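Local coordinates for TSSL (Francisella novicida, PDB 4ACK), which is the cytoplasmic domain of a DotU-family protein and probably serves as a conserved component of the type VI secretion system linked to virulence, at residues K2-I14 with P117-N130. Residues are numbered along the deposited sequence; the frame is centred on the assembly and turned at random.
Sequences KDFKEIEIILDII and PQICYQTISLILHN
I119 pushes its side chain between D3, E6, I7 and I10. Its CG1 lies 3.7 Å from I7 CD1, the two side chains lying alongside with their ends pointing opposite ways. Its CD1 reaches E6 CB at 3.7 Å and I10 CD1 at 3.9 Å. This reach follows from chi1 of -172°, which sets CG1 opposite the backbone N of I119. I10 CD1 also meets T123 OG1 at 3.5 Å, its chain nearly perpendicular to that of T123. Further on, L126 takes contacts from I10, L11 and I14; I14 CD1 lies 4.0 Å from L126 CB. I14 CG2 rests against the amide carbon of N130.

At the start of the helices, K2 bends back over I119, and its CE lies 3.4 Å from Q122 OE1. Y53 hydrogen-bonds D3 OD2, while K52 forms salt bridges with D3 OD1 and E6 OE2. T123 OG1 hydrogen-bonds I119 O at 2.7 Å, on the opposite face of that carbonyl from T123 N. N130 ND2 turns back to hydrogen-bond L126 O at 3.0 Å.

Helix 4-14 and helix 118-129 run nearly parallel, crossing at -15°. No hydrogen bond joins the segments. Their contact within this all-helical domain rests largely on aliphatic groups, with polar ends of K2, Q122, T123 and N130 along it.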
# COMPACT_ATOMS: atom_id res chain seq x y z
N LYS A 2 -3.25 -3.09 -19.83
CA LYS A 2 -4.30 -2.66 -18.87
C LYS A 2 -3.76 -1.78 -17.72
O LYS A 2 -2.93 -2.25 -16.92
CB LYS A 2 -4.93 -3.93 -18.23
CG LYS A 2 -4.00 -4.65 -17.14
CD LYS A 2 -4.73 -5.12 -15.78
CE LYS A 2 -4.91 -4.01 -14.72
NZ LYS A 2 -6.39 -3.57 -14.33
N ASP A 3 -4.18 -0.52 -17.60
CA ASP A 3 -3.72 0.27 -16.44
C ASP A 3 -2.21 0.18 -16.22
O ASP A 3 -1.75 0.23 -15.06
CB ASP A 3 -4.41 -0.25 -15.17
CG ASP A 3 -5.95 -0.16 -15.25
OD1 ASP A 3 -6.46 0.83 -15.83
OD2 ASP A 3 -6.62 -1.08 -14.79
N PHE A 4 -1.44 0.05 -17.32
CA PHE A 4 0.02 -0.15 -17.21
C PHE A 4 0.64 1.06 -16.54
O PHE A 4 1.50 0.96 -15.68
CB PHE A 4 0.64 -0.46 -18.60
CG PHE A 4 2.16 -0.61 -18.61
CD1 PHE A 4 2.98 0.51 -18.78
CD2 PHE A 4 2.77 -1.85 -18.48
CE1 PHE A 4 4.39 0.40 -18.80
CE2 PHE A 4 4.20 -1.97 -18.50
CZ PHE A 4 4.99 -0.84 -18.66
N LYS A 5 0.14 2.22 -16.86
CA LYS A 5 0.73 3.41 -16.34
C LYS A 5 0.52 3.50 -14.79
O LYS A 5 1.38 4.02 -14.06
CB LYS A 5 0.05 4.55 -17.07
CG LYS A 5 0.30 5.92 -16.63
CD LYS A 5 -0.61 6.79 -17.51
CE LYS A 5 0.11 8.03 -18.01
NZ LYS A 5 -0.61 8.67 -19.17
N GLU A 6 -0.62 3.00 -14.32
CA GLU A 6 -0.90 3.00 -12.90
C GLU A 6 0.02 2.03 -12.21
O GLU A 6 0.65 2.37 -11.17
CB GLU A 6 -2.38 2.69 -12.66
CG GLU A 6 -3.27 3.84 -13.11
CD GLU A 6 -3.85 3.66 -14.55
OE1 GLU A 6 -3.18 3.14 -15.48
OE2 GLU A 6 -5.02 4.04 -14.74
N ILE A 7 0.12 0.83 -12.75
CA ILE A 7 0.99 -0.16 -12.18
C ILE A 7 2.41 0.43 -11.98
O ILE A 7 2.98 0.35 -10.87
CB ILE A 7 1.03 -1.47 -12.98
CG1 ILE A 7 -0.28 -2.24 -12.84
CG2 ILE A 7 2.13 -2.36 -12.46
CD1 ILE A 7 -0.54 -2.75 -11.37
N GLU A 8 2.95 1.07 -13.02
CA GLU A 8 4.30 1.65 -12.93
C GLU A 8 4.36 2.62 -11.79
O GLU A 8 5.33 2.69 -11.07
CB GLU A 8 4.70 2.38 -14.25
CG GLU A 8 5.26 1.47 -15.38
CD GLU A 8 5.84 2.31 -16.59
OE1 GLU A 8 5.36 3.45 -16.85
OE2 GLU A 8 6.78 1.81 -17.27
N ILE A 9 3.37 3.47 -11.66
CA ILE A 9 3.41 4.34 -10.52
C ILE A 9 3.47 3.54 -9.15
O ILE A 9 4.21 3.92 -8.25
CB ILE A 9 2.26 5.26 -10.55
CG1 ILE A 9 2.37 6.17 -11.79
CG2 ILE A 9 2.20 6.06 -9.25
CD1 ILE A 9 1.22 7.21 -11.89
N ILE A 10 2.70 2.47 -9.02
CA ILE A 10 2.64 1.69 -7.78
C ILE A 10 4.05 1.07 -7.50
O ILE A 10 4.57 1.20 -6.40
CB ILE A 10 1.52 0.61 -7.86
CG1 ILE A 10 0.13 1.31 -7.85
CG2 ILE A 10 1.72 -0.50 -6.80
CD1 ILE A 10 -1.00 0.39 -8.45
N LEU A 11 4.66 0.47 -8.52
CA LEU A 11 6.09 0.06 -8.51
C LEU A 11 7.04 1.16 -8.13
O LEU A 11 7.94 0.95 -7.34
CB LEU A 11 6.50 -0.54 -9.84
CG LEU A 11 5.75 -1.83 -10.14
CD1 LEU A 11 6.15 -2.38 -11.54
CD2 LEU A 11 6.02 -2.87 -9.05
N ASP A 12 6.82 2.36 -8.64
CA ASP A 12 7.71 3.44 -8.30
C ASP A 12 7.66 3.78 -6.80
O ASP A 12 8.72 3.94 -6.16
CB ASP A 12 7.49 4.68 -9.17
CG ASP A 12 8.71 5.58 -9.23
OD1 ASP A 12 9.85 5.05 -9.30
OD2 ASP A 12 8.54 6.82 -9.19
N ILE A 13 6.45 3.91 -6.26
CA ILE A 13 6.23 4.08 -4.84
C ILE A 13 6.83 2.94 -4.05
O ILE A 13 7.51 3.15 -3.08
CB ILE A 13 4.73 4.26 -4.52
CG1 ILE A 13 4.30 5.61 -5.09
CG2 ILE A 13 4.48 4.16 -3.02
CD1 ILE A 13 2.78 5.73 -5.42
N ILE A 14 6.61 1.71 -4.48
CA ILE A 14 7.24 0.66 -3.74
C ILE A 14 8.82 0.97 -3.72
O ILE A 14 9.40 1.15 -2.63
CB ILE A 14 6.74 -0.70 -4.22
CG1 ILE A 14 5.23 -0.85 -3.90
CG2 ILE A 14 7.47 -1.80 -3.52
CD1 ILE A 14 4.64 -2.22 -4.34
N PRO A 117 -11.52 -4.73 -11.15
CA PRO A 117 -10.48 -4.81 -12.16
C PRO A 117 -9.25 -5.55 -11.64
O PRO A 117 -9.02 -5.59 -10.43
CB PRO A 117 -10.10 -3.37 -12.40
CG PRO A 117 -10.68 -2.59 -11.23
CD PRO A 117 -11.89 -3.35 -10.83
N GLN A 118 -8.46 -6.09 -12.55
CA GLN A 118 -7.29 -6.90 -12.20
C GLN A 118 -6.25 -6.15 -11.36
O GLN A 118 -5.62 -6.73 -10.51
CB GLN A 118 -6.61 -7.41 -13.48
CG GLN A 118 -5.65 -8.53 -13.20
CD GLN A 118 -6.38 -9.85 -12.88
OE1 GLN A 118 -7.61 -9.89 -12.62
NE2 GLN A 118 -5.63 -10.93 -12.92
N ILE A 119 -6.10 -4.85 -11.61
CA ILE A 119 -5.22 -4.02 -10.81
C ILE A 119 -5.49 -4.05 -9.23
O ILE A 119 -4.54 -3.84 -8.43
CB ILE A 119 -5.16 -2.57 -11.35
CG1 ILE A 119 -4.06 -1.79 -10.60
CG2 ILE A 119 -6.55 -1.85 -11.28
CD1 ILE A 119 -3.65 -0.48 -11.24
N CYS A 120 -6.76 -4.27 -8.83
CA CYS A 120 -7.09 -4.45 -7.38
C CYS A 120 -6.30 -5.60 -6.78
O CYS A 120 -5.62 -5.41 -5.79
CB CYS A 120 -8.58 -4.69 -7.16
SG CYS A 120 -9.51 -3.20 -7.48
N TYR A 121 -6.38 -6.78 -7.41
CA TYR A 121 -5.66 -7.97 -6.99
C TYR A 121 -4.12 -7.88 -7.09
O TYR A 121 -3.39 -8.56 -6.30
CB TYR A 121 -6.18 -9.19 -7.78
CG TYR A 121 -7.71 -9.29 -7.72
CD1 TYR A 121 -8.51 -8.60 -8.63
CD2 TYR A 121 -8.35 -10.05 -6.72
CE1 TYR A 121 -9.95 -8.68 -8.59
CE2 TYR A 121 -9.79 -10.12 -6.64
CZ TYR A 121 -10.58 -9.42 -7.58
OH TYR A 121 -12.00 -9.45 -7.49
N GLN A 122 -3.62 -7.14 -8.12
CA GLN A 122 -2.19 -7.02 -8.38
C GLN A 122 -1.61 -6.10 -7.34
O GLN A 122 -0.49 -6.29 -6.90
CB GLN A 122 -1.92 -6.37 -9.78
CG GLN A 122 -2.41 -7.25 -10.96
CD GLN A 122 -2.22 -6.58 -12.35
OE1 GLN A 122 -2.71 -5.46 -12.61
NE2 GLN A 122 -1.54 -7.29 -13.26
N THR A 123 -2.34 -5.06 -6.99
CA THR A 123 -1.88 -4.17 -5.96
C THR A 123 -1.75 -4.92 -4.60
O THR A 123 -0.72 -4.77 -3.92
CB THR A 123 -2.77 -2.98 -5.88
OG1 THR A 123 -2.73 -2.33 -7.16
CG2 THR A 123 -2.26 -2.04 -4.81
N ILE A 124 -2.75 -5.75 -4.24
CA ILE A 124 -2.67 -6.53 -3.00
C ILE A 124 -1.51 -7.52 -3.10
O ILE A 124 -0.72 -7.63 -2.20
CB ILE A 124 -3.97 -7.31 -2.63
CG1 ILE A 124 -5.16 -6.36 -2.49
CG2 ILE A 124 -3.77 -8.14 -1.32
CD1 ILE A 124 -5.01 -5.30 -1.46
N SER A 125 -1.46 -8.27 -4.20
CA SER A 125 -0.37 -9.25 -4.42
C SER A 125 1.02 -8.58 -4.23
O SER A 125 1.89 -9.09 -3.50
CB SER A 125 -0.46 -9.80 -5.85
OG SER A 125 0.44 -10.87 -5.99
N LEU A 126 1.19 -7.40 -4.82
CA LEU A 126 2.45 -6.69 -4.70
C LEU A 126 2.81 -6.34 -3.28
O LEU A 126 3.90 -6.65 -2.84
CB LEU A 126 2.48 -5.40 -5.58
CG LEU A 126 2.60 -5.69 -7.11
CD1 LEU A 126 2.23 -4.47 -7.93
CD2 LEU A 126 3.97 -6.19 -7.54
N ILE A 127 1.91 -5.66 -2.55
CA ILE A 127 2.22 -5.29 -1.17
C ILE A 127 2.49 -6.55 -0.33
O ILE A 127 3.43 -6.52 0.47
CB ILE A 127 1.26 -4.30 -0.52
CG1 ILE A 127 -0.11 -4.92 -0.29
CG2 ILE A 127 1.12 -3.04 -1.39
CD1 ILE A 127 -0.98 -4.21 0.79
N LEU A 128 1.80 -7.65 -0.61
CA LEU A 128 2.00 -8.90 0.14
C LEU A 128 3.34 -9.61 -0.22
O LEU A 128 3.93 -10.29 0.63
CB LEU A 128 0.79 -9.88 -0.02
CG LEU A 128 -0.58 -9.46 0.63
CD1 LEU A 128 -1.73 -10.46 0.30
CD2 LEU A 128 -0.47 -9.31 2.13
N HIS A 129 3.77 -9.50 -1.49
CA HIS A 129 5.07 -10.00 -1.89
C HIS A 129 6.17 -9.13 -1.42
O HIS A 129 7.28 -9.60 -1.32
CB HIS A 129 5.18 -10.26 -3.41
CG HIS A 129 4.67 -11.61 -3.79
ND1 HIS A 129 3.37 -11.83 -4.19
CD2 HIS A 129 5.25 -12.83 -3.72
CE1 HIS A 129 3.19 -13.12 -4.42
NE2 HIS A 129 4.32 -13.75 -4.12
N ASN A 130 5.87 -7.86 -1.15
CA ASN A 130 6.77 -6.98 -0.37
C ASN A 130 6.61 -6.93 1.18
O ASN A 130 6.98 -5.93 1.82
CB ASN A 130 6.78 -5.60 -1.01
CG ASN A 130 7.50 -5.64 -2.37
OD1 ASN A 130 8.72 -5.51 -2.40
ND2 ASN A 130 6.77 -6.00 -3.45